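Serine hydrolase CCSP0084 (Cycloclasticus sp. P1, PDB 4I3F) is a serine hydrolase of the alpha/beta hydrolase family that probably cleaves esters and the carbon-carbon bond of meta-cleavage products formed in aromatic degradation. Local coordinates at residues S25-G30 and I108-A113; P68-N73 and N291-F296; A82-S87 and L212-M217; G115-H120 and P139-K144; H247-F252 and F274-H279. All blocks are in the same frame, centred on the assembly; numbering follows the deposited sequence.

Contact 1: S25-G30 and I108-A113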
# COMPACT_ATOMS: atom_id res chain seq x y z
N SER A 25 10.39 -15.63 -2.39
CA SER A 25 10.97 -16.35 -1.28
C SER A 25 10.07 -16.18 -0.07
O SER A 25 9.20 -15.31 -0.05
CB SER A 25 12.38 -15.83 -0.97
OG SER A 25 12.36 -14.43 -0.71
N ASN A 26 10.25 -17.05 0.92
CA ASN A 26 9.62 -16.88 2.21
C ASN A 26 10.73 -16.60 3.19
O ASN A 26 11.68 -17.39 3.32
CB ASN A 26 8.85 -18.15 2.60
CG ASN A 26 7.70 -18.44 1.66
OD1 ASN A 26 6.66 -17.79 1.73
ND2 ASN A 26 7.89 -19.41 0.77
N ILE A 27 10.64 -15.47 3.87
CA ILE A 27 11.74 -15.01 4.71
C ILE A 27 11.24 -14.71 6.12
O ILE A 27 10.20 -14.08 6.30
CB ILE A 27 12.44 -13.80 4.05
CG1 ILE A 27 13.65 -13.35 4.87
CG2 ILE A 27 11.47 -12.66 3.81
CD1 ILE A 27 14.63 -12.54 4.05
N GLN A 28 11.97 -15.20 7.11
CA GLN A 28 11.55 -15.01 8.50
C GLN A 28 11.65 -13.55 8.90
O GLN A 28 12.71 -12.94 8.79
CB GLN A 28 12.40 -15.88 9.42
CG GLN A 28 12.01 -15.79 10.88
CD GLN A 28 12.81 -16.74 11.73
OE1 GLN A 28 13.05 -17.88 11.34
NE2 GLN A 28 13.25 -16.27 12.90
N THR A 29 10.54 -12.99 9.36
CA THR A 29 10.53 -11.61 9.84
C THR A 29 9.91 -11.62 11.22
O THR A 29 8.68 -11.55 11.36
CB THR A 29 9.72 -10.68 8.91
OG1 THR A 29 8.44 -11.27 8.66
CG2 THR A 29 10.44 -10.51 7.57
N GLY A 30 10.75 -11.73 12.24
CA GLY A 30 10.27 -11.85 13.60
C GLY A 30 9.59 -13.19 13.83
O GLY A 30 10.16 -14.24 13.55
N ILE A 108 11.00 -3.39 8.89
CA ILE A 108 12.34 -3.29 9.47
C ILE A 108 13.00 -4.67 9.52
O ILE A 108 14.17 -4.81 9.15
CB ILE A 108 12.30 -2.68 10.88
CG1 ILE A 108 11.72 -1.26 10.82
CG2 ILE A 108 13.69 -2.65 11.50
CD1 ILE A 108 12.50 -0.33 9.92
N ASP A 109 12.24 -5.67 9.96
CA ASP A 109 12.75 -7.04 10.01
C ASP A 109 13.09 -7.56 8.61
O ASP A 109 14.02 -8.35 8.45
CB ASP A 109 11.73 -7.98 10.66
CG ASP A 109 11.59 -7.74 12.15
OD1 ASP A 109 12.48 -7.10 12.75
OD2 ASP A 109 10.57 -8.20 12.73
N LEU A 110 12.33 -7.13 7.60
CA LEU A 110 12.61 -7.51 6.21
C LEU A 110 13.92 -6.88 5.73
O LEU A 110 14.78 -7.56 5.17
CB LEU A 110 11.46 -7.10 5.30
CG LEU A 110 11.60 -7.34 3.79
CD1 LEU A 110 11.85 -8.81 3.49
CD2 LEU A 110 10.36 -6.85 3.03
N LEU A 111 14.07 -5.57 5.92
CA LEU A 111 15.29 -4.88 5.52
C LEU A 111 16.51 -5.44 6.24
O LEU A 111 17.58 -5.59 5.64
CB LEU A 111 15.17 -3.37 5.75
CG LEU A 111 14.11 -2.63 4.93
CD1 LEU A 111 14.05 -1.16 5.33
CD2 LEU A 111 14.37 -2.77 3.44
N ASP A 112 16.36 -5.78 7.52
CA ASP A 112 17.47 -6.35 8.27
C ASP A 112 17.85 -7.72 7.70
O ASP A 112 19.03 -8.06 7.58
CB ASP A 112 17.12 -6.49 9.75
CG ASP A 112 17.12 -5.17 10.49
OD1 ASP A 112 17.55 -4.14 9.92
OD2 ASP A 112 16.70 -5.17 11.67
N ALA A 113 16.83 -8.50 7.35
CA ALA A 113 17.01 -9.85 6.80
C ALA A 113 17.66 -9.85 5.42
O ALA A 113 18.24 -10.86 4.99
CB ALA A 113 15.67 -10.54 6.74
O HOH W 1 8.10 -8.82 12.04
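Ile27 and Thr29, two residues apart on the edge strand 23-29, meet Asp109, Leu110 and Ala113 on the last turns of helix 96-113. The strand and helix axes approach to 7.8 Å and cross at 116°. The close-fitting part is apolar. Ile27 holds CG1 anti to its backbone nitrogen (chi1 -177°), which carries CD1 out to Ala113 CB at 3.5 Å; its other branch, CG2, lies against Leu110 CD1 at 3.9 Å, the two side chains crossing almost perpendicularly. Alongside, Thr29 CB rests on Asp109 CB (3.8 Å) and its methyl CG2 sits over the helix backbone at Leu110 N. The hydroxyl of Thr29 takes no part, being hydrogen-bonded to Thr34 on the adjoining strand 32-39. Beyond Asp109 the fit slackens toward Gly30, which is exposed. Here Asp109 OD2 stands 3.6 Å from Gly30 N without forming a hydrogen bond, and a water fills the join, donating to Thr29 O at 2.9 Å and to Asp109 OD2 at 2.6 Å. The other carboxylate oxygen, OD1, is held by Gln105 one turn back. With no direct hydrogen bond across it, the contact of helix and edge strand rests mainly on apolar packing, with a water-relayed polar link at its edge.

Contact 2: P68-N73 and N291-F296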
# COMPACT_ATOMS: atom_id res chain seq x y z
N PRO A 68 8.30 -4.85 -13.03
CA PRO A 68 9.20 -5.05 -14.17
C PRO A 68 9.78 -3.74 -14.65
O PRO A 68 10.94 -3.70 -15.09
CB PRO A 68 8.28 -5.61 -15.26
CG PRO A 68 7.14 -6.19 -14.54
CD PRO A 68 6.93 -5.30 -13.35
N PHE A 69 8.99 -2.67 -14.58
CA PHE A 69 9.44 -1.37 -15.06
C PHE A 69 10.55 -0.82 -14.17
O PHE A 69 11.61 -0.43 -14.67
CB PHE A 69 8.27 -0.39 -15.12
CG PHE A 69 8.66 0.97 -15.62
CD1 PHE A 69 8.88 1.19 -16.97
CD2 PHE A 69 8.84 2.03 -14.74
CE1 PHE A 69 9.25 2.44 -17.44
CE2 PHE A 69 9.20 3.28 -15.20
CZ PHE A 69 9.40 3.48 -16.55
N LEU A 70 10.29 -0.79 -12.87
CA LEU A 70 11.25 -0.23 -11.92
C LEU A 70 12.51 -1.10 -11.82
O LEU A 70 13.61 -0.59 -11.59
CB LEU A 70 10.61 -0.04 -10.55
CG LEU A 70 9.50 1.00 -10.48
CD1 LEU A 70 8.75 0.87 -9.16
CD2 LEU A 70 10.07 2.39 -10.61
N ALA A 71 12.35 -2.40 -12.02
CA ALA A 71 13.48 -3.32 -11.91
C ALA A 71 14.57 -3.12 -12.96
O ALA A 71 15.66 -3.66 -12.81
CB ALA A 71 13.01 -4.77 -11.91
N GLU A 72 14.29 -2.36 -14.02
CA GLU A 72 15.30 -2.04 -15.02
C GLU A 72 16.43 -1.23 -14.39
O GLU A 72 17.55 -1.21 -14.89
CB GLU A 72 14.69 -1.22 -16.17
CG GLU A 72 13.60 -1.93 -16.97
CD GLU A 72 12.96 -1.01 -18.00
OE1 GLU A 72 13.40 0.16 -18.11
OE2 GLU A 72 12.02 -1.45 -18.70
N ASN A 73 16.13 -0.55 -13.29
CA ASN A 73 17.10 0.34 -12.67
C ASN A 73 17.18 0.23 -11.15
O ASN A 73 18.12 0.74 -10.53
CB ASN A 73 16.83 1.79 -13.10
CG ASN A 73 16.92 1.98 -14.61
OD1 ASN A 73 15.91 1.96 -15.32
ND2 ASN A 73 18.14 2.13 -15.11
N ASN A 291 6.28 5.92 -14.73
CA ASN A 291 7.26 6.94 -15.08
C ASN A 291 7.42 8.05 -14.05
O ASN A 291 8.54 8.42 -13.73
CB ASN A 291 7.00 7.48 -16.49
CG ASN A 291 7.45 6.50 -17.56
OD1 ASN A 291 8.63 6.37 -17.85
ND2 ASN A 291 6.50 5.80 -18.15
N LEU A 292 6.32 8.57 -13.50
CA LEU A 292 6.43 9.61 -12.47
C LEU A 292 7.22 9.12 -11.26
O LEU A 292 8.10 9.82 -10.75
CB LEU A 292 5.04 10.10 -12.03
CG LEU A 292 5.05 11.28 -11.07
CD1 LEU A 292 5.53 12.53 -11.79
CD2 LEU A 292 3.66 11.49 -10.49
N THR A 293 6.91 7.89 -10.84
CA THR A 293 7.57 7.27 -9.70
C THR A 293 9.06 7.05 -9.96
O THR A 293 9.90 7.43 -9.13
CB THR A 293 6.87 5.94 -9.35
OG1 THR A 293 5.53 6.23 -8.94
CG2 THR A 293 7.60 5.20 -8.22
N LYS A 294 9.38 6.46 -11.11
CA LYS A 294 10.77 6.22 -11.47
C LYS A 294 11.57 7.51 -11.57
O LYS A 294 12.66 7.62 -11.00
CB LYS A 294 10.86 5.45 -12.79
CG LYS A 294 12.30 5.15 -13.19
CD LYS A 294 12.42 4.71 -14.65
CE LYS A 294 13.86 4.43 -15.04
NZ LYS A 294 14.64 5.66 -15.37
N LEU A 295 11.02 8.48 -12.30
CA LEU A 295 11.73 9.74 -12.49
C LEU A 295 11.90 10.48 -11.16
O LEU A 295 12.89 11.19 -10.99
CB LEU A 295 11.00 10.62 -13.51
CG LEU A 295 10.91 10.03 -14.92
CD1 LEU A 295 9.89 10.80 -15.74
CD2 LEU A 295 12.27 10.03 -15.60
N PHE A 296 10.96 10.32 -10.24
CA PHE A 296 11.12 10.92 -8.92
C PHE A 296 12.32 10.30 -8.20
O PHE A 296 13.18 11.01 -7.69
CB PHE A 296 9.84 10.79 -8.09
CG PHE A 296 9.97 11.34 -6.70
CD1 PHE A 296 10.09 12.71 -6.48
CD2 PHE A 296 10.00 10.49 -5.60
CE1 PHE A 296 10.22 13.21 -5.19
CE2 PHE A 296 10.14 10.98 -4.31
CZ PHE A 296 10.25 12.34 -4.10
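Asn291 begins the contact by bringing its amide up to the ring of Phe69: OD1 lies 3.3 Å from Phe69 CZ, with the amide and ring planes 70° apart. Its ND2 is engaged within its own helix by Lys287 O, which fixes how the amide is turned. Leu292 faces the other way, onto strands 243-248 and 269-274 of the central sheet. Thr293 makes a marginal touch, CG2 to Leu70 CD2 at 4.4 Å, while its hydroxyl is bonded back to Phe289 O. Lys294 then does most of the work. With CG anti to the backbone nitrogen (chi1 -179°) its chain runs out across Phe69 at nearly a right angle, CD reaching Phe69 CE2 at 3.6 Å, and at its root CB packs on Leu70 CD2 at 3.8 Å. Further out, CE comes within 3.2 Å of Asn73 OD1. A bend at the last torsion (chi4 -81°) turns NZ away to Asp298, its salt-bridge partner, so the lysine serves the contact with its methylenes and its own helix with its charge. Phe296, at the end of the segment, again turns to the sheet and covers strands 142-148 and 243-248. A C-terminal helix with one side on the sheet and a flank against a neighbouring short helix, here 66-70, belongs to the layered architecture of the alpha/beta hydrolase fold.

Contact 3: A82-S87 and L212-M217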
# COMPACT_ATOMS: atom_id res chain seq x y z
N ALA A 82 1.88 -8.25 6.51
CA ALA A 82 1.43 -9.22 7.51
C ALA A 82 -0.09 -9.26 7.58
O ALA A 82 -0.75 -8.21 7.58
CB ALA A 82 2.05 -8.91 8.87
N GLY A 83 -0.64 -10.47 7.61
CA GLY A 83 -2.08 -10.64 7.63
C GLY A 83 -2.69 -10.74 6.24
O GLY A 83 -3.86 -11.11 6.11
N PHE A 84 -1.92 -10.41 5.21
CA PHE A 84 -2.42 -10.46 3.83
C PHE A 84 -1.69 -11.56 3.08
O PHE A 84 -0.54 -11.87 3.41
CB PHE A 84 -2.16 -9.15 3.09
CG PHE A 84 -2.97 -7.99 3.59
CD1 PHE A 84 -4.20 -7.71 3.02
CD2 PHE A 84 -2.50 -7.17 4.61
CE1 PHE A 84 -4.96 -6.63 3.45
CE2 PHE A 84 -3.25 -6.09 5.06
CZ PHE A 84 -4.49 -5.83 4.48
N GLY A 85 -2.34 -12.12 2.07
CA GLY A 85 -1.71 -13.08 1.18
C GLY A 85 -1.01 -14.22 1.89
O GLY A 85 -1.61 -14.87 2.75
N LEU A 86 0.26 -14.43 1.57
CA LEU A 86 1.01 -15.54 2.14
C LEU A 86 1.93 -15.08 3.27
O LEU A 86 2.93 -15.74 3.58
CB LEU A 86 1.82 -16.25 1.05
CG LEU A 86 0.97 -16.92 -0.02
CD1 LEU A 86 1.86 -17.42 -1.15
CD2 LEU A 86 0.19 -18.07 0.58
N SER A 87 1.58 -13.96 3.89
CA SER A 87 2.30 -13.49 5.08
C SER A 87 1.41 -13.51 6.32
O SER A 87 1.34 -12.52 7.06
CB SER A 87 2.86 -12.09 4.85
OG SER A 87 3.87 -12.11 3.86
N LEU A 212 -9.82 -14.30 8.26
CA LEU A 212 -9.76 -14.11 9.71
C LEU A 212 -8.85 -12.96 10.11
O LEU A 212 -9.18 -12.18 11.00
CB LEU A 212 -9.30 -15.40 10.40
CG LEU A 212 -10.36 -16.51 10.39
CD1 LEU A 212 -9.76 -17.83 10.83
CD2 LEU A 212 -11.52 -16.13 11.28
N GLN A 213 -7.70 -12.85 9.47
CA GLN A 213 -6.77 -11.79 9.85
C GLN A 213 -7.21 -10.41 9.33
O GLN A 213 -6.98 -9.40 9.99
CB GLN A 213 -5.34 -12.18 9.47
CG GLN A 213 -4.99 -13.56 10.02
CD GLN A 213 -3.50 -13.78 10.22
OE1 GLN A 213 -2.68 -12.93 9.88
NE2 GLN A 213 -3.15 -14.94 10.78
N PHE A 214 -7.87 -10.36 8.17
CA PHE A 214 -8.39 -9.09 7.66
C PHE A 214 -9.46 -8.56 8.61
O PHE A 214 -9.52 -7.36 8.89
CB PHE A 214 -8.98 -9.27 6.25
CG PHE A 214 -9.38 -7.98 5.57
CD1 PHE A 214 -8.47 -7.29 4.78
CD2 PHE A 214 -10.66 -7.46 5.72
CE1 PHE A 214 -8.84 -6.11 4.15
CE2 PHE A 214 -11.03 -6.28 5.10
CZ PHE A 214 -10.12 -5.60 4.32
N GLU A 215 -10.32 -9.45 9.09
CA GLU A 215 -11.36 -9.07 10.04
C GLU A 215 -10.75 -8.51 11.32
O GLU A 215 -11.30 -7.60 11.95
CB GLU A 215 -12.25 -10.27 10.37
CG GLU A 215 -13.10 -10.75 9.20
CD GLU A 215 -13.94 -11.98 9.54
OE1 GLU A 215 -15.10 -12.05 9.09
OE2 GLU A 215 -13.44 -12.87 10.26
N ALA A 216 -9.60 -9.06 11.71
CA ALA A 216 -8.95 -8.65 12.95
C ALA A 216 -8.28 -7.28 12.83
O ALA A 216 -8.17 -6.55 13.83
CB ALA A 216 -7.95 -9.70 13.40
N MET A 217 -7.82 -6.94 11.63
CA MET A 217 -7.13 -5.67 11.39
C MET A 217 -8.02 -4.46 11.61
O MET A 217 -7.54 -3.41 12.05
CB MET A 217 -6.68 -5.58 9.94
CG MET A 217 -5.63 -6.54 9.57
SD MET A 217 -5.46 -6.54 7.78
CE MET A 217 -4.40 -7.99 7.66
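Two side-chain torsions bring Phe84 and Met217 together. Phe84 sets CG anti to its carbonyl carbon (chi1 -69°), and Met217 does the same (chi1 -67°) and then runs out fully extended. The thioether therefore ends over the Phe84 ring. Met217 CE lies above one face, 3.9 Å from the centroid of the Phe84 ring, in a CH-pi contact. Its sulfur SD stands more obliquely, 4.2 Å from the same centroid, a Met-aromatic contact. On the Phe214 side, Phe84 CE1 meets that ring at its edge, close to its plane, 3.8 Å from Phe214 CD1. The methyl also presses on the loop backbone: Met217 CE is 3.5 Å from Gly83 CA, and a beta carbon on that glycine would collide with it. Gln213 OE1 lies 3.3 Å from Gly83 CA but spends its hydrogen bond on His89 N. An alanine in place of Phe84 would probably leave the methionine methyl and sulfur without their aromatic platform and open a gap beside Phe214. The loop is itself braced: Phe84 to Ser87 forms a type II' turn, and the Phe84 ring also meets His51 edge-to-face. Helix 208-217 belongs to the helical insertion between strands 142-148 and 243-248, so this buried contact is the kind of seam by which the cap of an alpha/beta hydrolase sits on its core domain.

Contact 4: G115-H120 and P139-K144. With NA (sodium ion), chain D.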
# COMPACT_ATOMS: atom_id res chain seq x y z
N GLY A 115 19.83 -7.36 4.60
CA GLY A 115 21.05 -6.58 4.75
C GLY A 115 21.00 -5.21 4.08
O GLY A 115 22.03 -4.67 3.70
N ILE A 116 19.79 -4.66 3.97
CA ILE A 116 19.60 -3.36 3.34
C ILE A 116 19.51 -2.26 4.39
O ILE A 116 18.57 -2.24 5.20
CB ILE A 116 18.34 -3.34 2.45
CG1 ILE A 116 18.51 -4.28 1.25
CG2 ILE A 116 18.02 -1.91 2.00
CD1 ILE A 116 17.24 -4.53 0.45
N GLU A 117 20.47 -1.34 4.39
CA GLU A 117 20.50 -0.30 5.41
C GLU A 117 19.49 0.81 5.12
O GLU A 117 18.77 1.26 6.02
CB GLU A 117 21.91 0.27 5.59
CG GLU A 117 22.02 1.39 6.63
CD GLU A 117 21.49 0.98 8.02
OE1 GLU A 117 21.55 -0.22 8.37
OE2 GLU A 117 21.03 1.88 8.76
N GLN A 118 19.44 1.25 3.86
CA GLN A 118 18.50 2.30 3.46
C GLN A 118 17.81 1.94 2.16
O GLN A 118 18.43 1.36 1.26
CB GLN A 118 19.24 3.63 3.27
CG GLN A 118 19.88 4.21 4.51
CD GLN A 118 20.24 5.67 4.34
OE1 GLN A 118 20.94 6.05 3.40
NE2 GLN A 118 19.74 6.52 5.24
N THR A 119 16.54 2.30 2.05
CA THR A 119 15.75 1.99 0.86
C THR A 119 14.81 3.14 0.48
O THR A 119 14.37 3.90 1.35
CB THR A 119 14.93 0.69 1.07
OG1 THR A 119 14.32 0.30 -0.16
CG2 THR A 119 13.85 0.88 2.13
N HIS A 120 14.52 3.28 -0.82
CA HIS A 120 13.37 4.08 -1.23
C HIS A 120 12.12 3.30 -0.87
O HIS A 120 12.18 2.09 -0.66
CB HIS A 120 13.38 4.35 -2.74
CG HIS A 120 14.49 5.24 -3.22
ND1 HIS A 120 14.80 6.44 -2.63
CD2 HIS A 120 15.32 5.11 -4.29
CE1 HIS A 120 15.80 7.01 -3.30
NE2 HIS A 120 16.13 6.22 -4.31
N PRO A 139 13.42 6.74 10.71
CA PRO A 139 13.73 7.61 9.57
C PRO A 139 15.06 7.28 8.89
O PRO A 139 15.18 7.50 7.68
CB PRO A 139 13.79 9.01 10.20
CG PRO A 139 14.07 8.78 11.65
CD PRO A 139 13.34 7.51 11.98
N GLU A 140 16.02 6.74 9.64
CA GLU A 140 17.35 6.48 9.09
C GLU A 140 17.37 5.33 8.08
O GLU A 140 18.38 5.13 7.39
CB GLU A 140 18.34 6.19 10.23
CG GLU A 140 18.12 4.85 10.97
CD GLU A 140 16.86 4.80 11.84
OE1 GLU A 140 16.21 5.84 12.06
OE2 GLU A 140 16.52 3.71 12.32
N ARG A 141 16.28 4.57 7.99
CA ARG A 141 16.26 3.40 7.12
C ARG A 141 15.69 3.74 5.75
O ARG A 141 15.59 2.86 4.89
CB ARG A 141 15.43 2.27 7.73
CG ARG A 141 15.92 1.78 9.09
CD ARG A 141 17.39 1.37 9.07
NE ARG A 141 17.64 0.18 8.26
CZ ARG A 141 17.50 -1.07 8.69
NH1 ARG A 141 17.08 -1.31 9.93
NH2 ARG A 141 17.76 -2.10 7.88
N PHE A 142 15.31 5.00 5.54
CA PHE A 142 14.60 5.37 4.31
C PHE A 142 15.18 6.59 3.61
O PHE A 142 15.70 7.50 4.26
CB PHE A 142 13.10 5.52 4.58
CG PHE A 142 12.49 4.28 5.13
CD1 PHE A 142 12.35 4.10 6.51
CD2 PHE A 142 12.13 3.24 4.28
CE1 PHE A 142 11.83 2.91 7.02
CE2 PHE A 142 11.61 2.07 4.78
CZ PHE A 142 11.46 1.90 6.16
N LYS A 143 15.09 6.57 2.29
CA LYS A 143 15.64 7.62 1.44
C LYS A 143 14.47 8.47 0.93
O LYS A 143 13.99 9.34 1.65
CB LYS A 143 16.44 7.01 0.28
CG LYS A 143 17.79 6.40 0.72
CD LYS A 143 18.23 5.22 -0.17
CE LYS A 143 18.57 5.66 -1.59
NZ LYS A 143 19.76 6.57 -1.62
N LYS A 144 14.00 8.21 -0.28
CA LYS A 144 12.82 8.91 -0.79
C LYS A 144 11.57 8.07 -0.66
O LYS A 144 11.63 6.84 -0.67
CB LYS A 144 12.99 9.27 -2.27
CG LYS A 144 13.97 10.39 -2.56
CD LYS A 144 14.02 10.59 -4.07
CE LYS A 144 14.18 12.05 -4.45
NZ LYS A 144 15.61 12.48 -4.49
NA NA D . 15.25 2.53 13.90
O HOH W 2 21.34 7.62 1.11
O HOH W 3 16.23 0.40 12.29
O HOH W 4 15.94 1.32 16.26
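The beta-alpha-beta unit of strand 119-124, helix 126-137 and strand 142-148 begins its parallel pairing here, where Thr119 bridges Phe142. Two backbone bonds zip the pair, Thr119 N to Arg141 O at 3.0 Å and Lys143 N to Thr119 O at 2.9 Å, while the methyl CG2 of Thr119 lies beside the Phe142 ring. Just ahead of the strands, Arg141 folds back through bends at chi2 and chi3 and spreads its guanidinium along the opposing loop. Arg141 NH2 gives a bond of 2.8 Å to Ile116 O and its NE one of 2.7 Å to Glu117 O, both acceptors lying close to the guanidinium plane. The Glu117 carboxylate lies over one face, nearly parallel, in a long salt bridge where no N-H points at it. A leucine in place of Arg141 would probably leave the carbonyls of Ile116 and Glu117 without their donors and Asp112 without the mate it has in NH1. Gln118 NE2 bonds Glu140 O at 2.9 Å. At the other end, His120 ND1 accepts from Lys144 N, which lies exactly in the ring plane, and Lys143 CE covers a face of that ring. Glu140 OE2 and His138 ND1 bind a sodium ion, and one of the waters on that ion, 2.9 Å from the metal, accepts a hydrogen bond from Arg141 NH1 at 3.0 Å.

Contact 5: H247-F252 and F274-H279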
# COMPACT_ATOMS: atom_id res chain seq x y z
N HIS A 247 -2.18 11.04 -5.87
CA HIS A 247 -3.56 10.77 -5.50
C HIS A 247 -4.46 10.87 -6.70
O HIS A 247 -4.23 11.68 -7.60
CB HIS A 247 -4.02 11.77 -4.44
CG HIS A 247 -5.02 11.20 -3.47
ND1 HIS A 247 -4.67 10.84 -2.18
CD2 HIS A 247 -6.34 10.95 -3.59
CE1 HIS A 247 -5.74 10.38 -1.56
NE2 HIS A 247 -6.77 10.44 -2.38
N ALA A 248 -5.50 10.05 -6.72
CA ALA A 248 -6.50 10.14 -7.78
C ALA A 248 -7.54 11.17 -7.42
O ALA A 248 -8.08 11.15 -6.31
CB ALA A 248 -7.16 8.81 -7.96
N ARG A 249 -7.85 12.07 -8.35
CA ARG A 249 -8.83 13.12 -8.07
C ARG A 249 -10.16 12.51 -7.66
O ARG A 249 -10.80 12.97 -6.71
CB ARG A 249 -9.00 14.04 -9.29
CG ARG A 249 -9.91 15.23 -9.02
CD ARG A 249 -10.02 16.14 -10.25
NE ARG A 249 -10.64 15.44 -11.38
CZ ARG A 249 -10.68 15.92 -12.62
NH1 ARG A 249 -10.15 17.10 -12.90
NH2 ARG A 249 -11.26 15.22 -13.59
N GLU A 250 -10.57 11.45 -8.36
CA GLU A 250 -11.86 10.80 -8.10
C GLU A 250 -11.79 9.60 -7.15
O GLU A 250 -12.69 8.75 -7.17
CB GLU A 250 -12.50 10.36 -9.43
CG GLU A 250 -12.91 11.50 -10.36
CD GLU A 250 -11.77 12.02 -11.23
OE1 GLU A 250 -10.64 11.54 -11.12
OE2 GLU A 250 -12.04 12.92 -12.06
N ASP A 251 -10.75 9.52 -6.32
CA ASP A 251 -10.59 8.39 -5.40
C ASP A 251 -11.86 8.16 -4.58
O ASP A 251 -12.33 9.07 -3.89
CB ASP A 251 -9.39 8.65 -4.48
CG ASP A 251 -8.90 7.41 -3.76
OD1 ASP A 251 -9.70 6.55 -3.34
OD2 ASP A 251 -7.67 7.31 -3.58
N PHE A 252 -12.42 6.95 -4.69
CA PHE A 252 -13.68 6.59 -4.04
C PHE A 252 -13.47 6.06 -2.62
O PHE A 252 -14.44 5.84 -1.89
CB PHE A 252 -14.38 5.52 -4.91
CG PHE A 252 -15.78 5.13 -4.45
CD1 PHE A 252 -16.86 5.99 -4.63
CD2 PHE A 252 -16.01 3.87 -3.92
CE1 PHE A 252 -18.14 5.61 -4.23
CE2 PHE A 252 -17.29 3.48 -3.52
CZ PHE A 252 -18.36 4.35 -3.68
N PHE A 274 -3.87 12.96 -10.31
CA PHE A 274 -4.32 12.52 -11.63
C PHE A 274 -5.83 12.64 -11.79
O PHE A 274 -6.59 12.24 -10.91
CB PHE A 274 -3.92 11.06 -11.88
CG PHE A 274 -2.43 10.86 -12.02
CD1 PHE A 274 -1.80 11.10 -13.24
CD2 PHE A 274 -1.68 10.40 -10.96
CE1 PHE A 274 -0.43 10.90 -13.38
CE2 PHE A 274 -0.30 10.20 -11.09
CZ PHE A 274 0.32 10.45 -12.30
N ASP A 275 -6.25 13.20 -12.92
CA ASP A 275 -7.66 13.33 -13.25
C ASP A 275 -8.17 12.04 -13.85
O ASP A 275 -7.39 11.26 -14.39
CB ASP A 275 -7.82 14.41 -14.31
CG ASP A 275 -7.09 14.07 -15.60
OD1 ASP A 275 -7.76 13.75 -16.60
OD2 ASP A 275 -5.84 14.09 -15.59
N HIS A 276 -9.49 11.86 -13.80
CA HIS A 276 -10.15 10.68 -14.36
C HIS A 276 -9.47 9.42 -13.88
O HIS A 276 -9.02 8.60 -14.67
CB HIS A 276 -10.16 10.73 -15.89
CG HIS A 276 -11.04 11.79 -16.46
ND1 HIS A 276 -10.56 13.03 -16.84
CD2 HIS A 276 -12.37 11.80 -16.73
CE1 HIS A 276 -11.56 13.75 -17.32
NE2 HIS A 276 -12.67 13.04 -17.26
N CYS A 277 -9.39 9.28 -12.57
CA CYS A 277 -8.56 8.25 -11.98
C CYS A 277 -9.20 7.72 -10.72
O CYS A 277 -9.73 8.49 -9.91
CB CYS A 277 -7.18 8.83 -11.65
SG CYS A 277 -5.94 7.57 -11.34
N GLY A 278 -9.13 6.41 -10.55
CA GLY A 278 -9.58 5.79 -9.32
C GLY A 278 -8.46 5.54 -8.35
O GLY A 278 -7.28 5.81 -8.64
N HIS A 279 -8.81 5.04 -7.17
CA HIS A 279 -7.82 4.77 -6.13
C HIS A 279 -6.56 4.04 -6.60
O HIS A 279 -5.45 4.38 -6.18
CB HIS A 279 -8.43 3.99 -4.96
CG HIS A 279 -7.47 3.77 -3.84
ND1 HIS A 279 -6.96 4.82 -3.10
CD2 HIS A 279 -6.85 2.65 -3.39
CE1 HIS A 279 -6.11 4.34 -2.21
NE2 HIS A 279 -6.02 3.03 -2.37
O HOH W 5 -11.64 5.01 -6.77
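Strand 243-248 ends in a parallel pairing of Ala248 with Phe274, made by Phe274 N to His247 O at 3.0 Å and Arg249 N to Phe274 O at 2.9 Å, before a type I turn from Ala248 to Asp251 leads the chain away. Ala248 CB packs on Cys277 CB at 3.7 Å. Glu250 then clasps the loop 275-279: its OE1 accepts from Cys277 N at 3.0 Å, from above the carboxylate plane, while OE2 is gripped side-on by NE and NH2 of Arg249. That guanidinium in turn lies with one face over Asp275 CB. An acid following the seventh strand and a histidine following the eighth hold the catalytic-triad positions of alpha/beta hydrolases, and Asp251 and His279 match them; His279 also touches Ser125 of a probable nucleophile elbow. Both side chains have CG anti to the backbone nitrogen and lie side by side, which brings ND1 of His279 up to the carboxylate; ND1 donates to Asp251 OD2 at 2.6 Å, almost straight (173°), on the syn side of the carboxylate and in the ring plane. Asp251 OD1 is held by the backbone nitrogens of Phe253 and Ile254, which fixes the carboxylate's rotation. A water accepts from Phe252 N and from His279 N, each at 2.9 Å.

The five contacts illustrate how an alpha/beta hydrolase distributes its joints between the central sheet, its flanking helices and the cap. Contacts 1 and 4 adjoin directly, joined by the salt bridge of Asp112 OD1 with Arg141 NH1 at 2.9 Å; contact 4 supplies a ligand of the sodium ion, whereas the side chain of Asp109 in contact 1 is about 10 Å from it. Contact 2 touches contact 4 through Phe296 and contact 5 through Leu292, whose CD2 is 3.9 Å from Phe274 CZ. Contact 5 carries the probable catalytic acid and histidine. Contact 3, at the cap, comes within about 11 Å of it at the nearest atoms, while the centres of contacts 1 and 5 lie 33 Å apart.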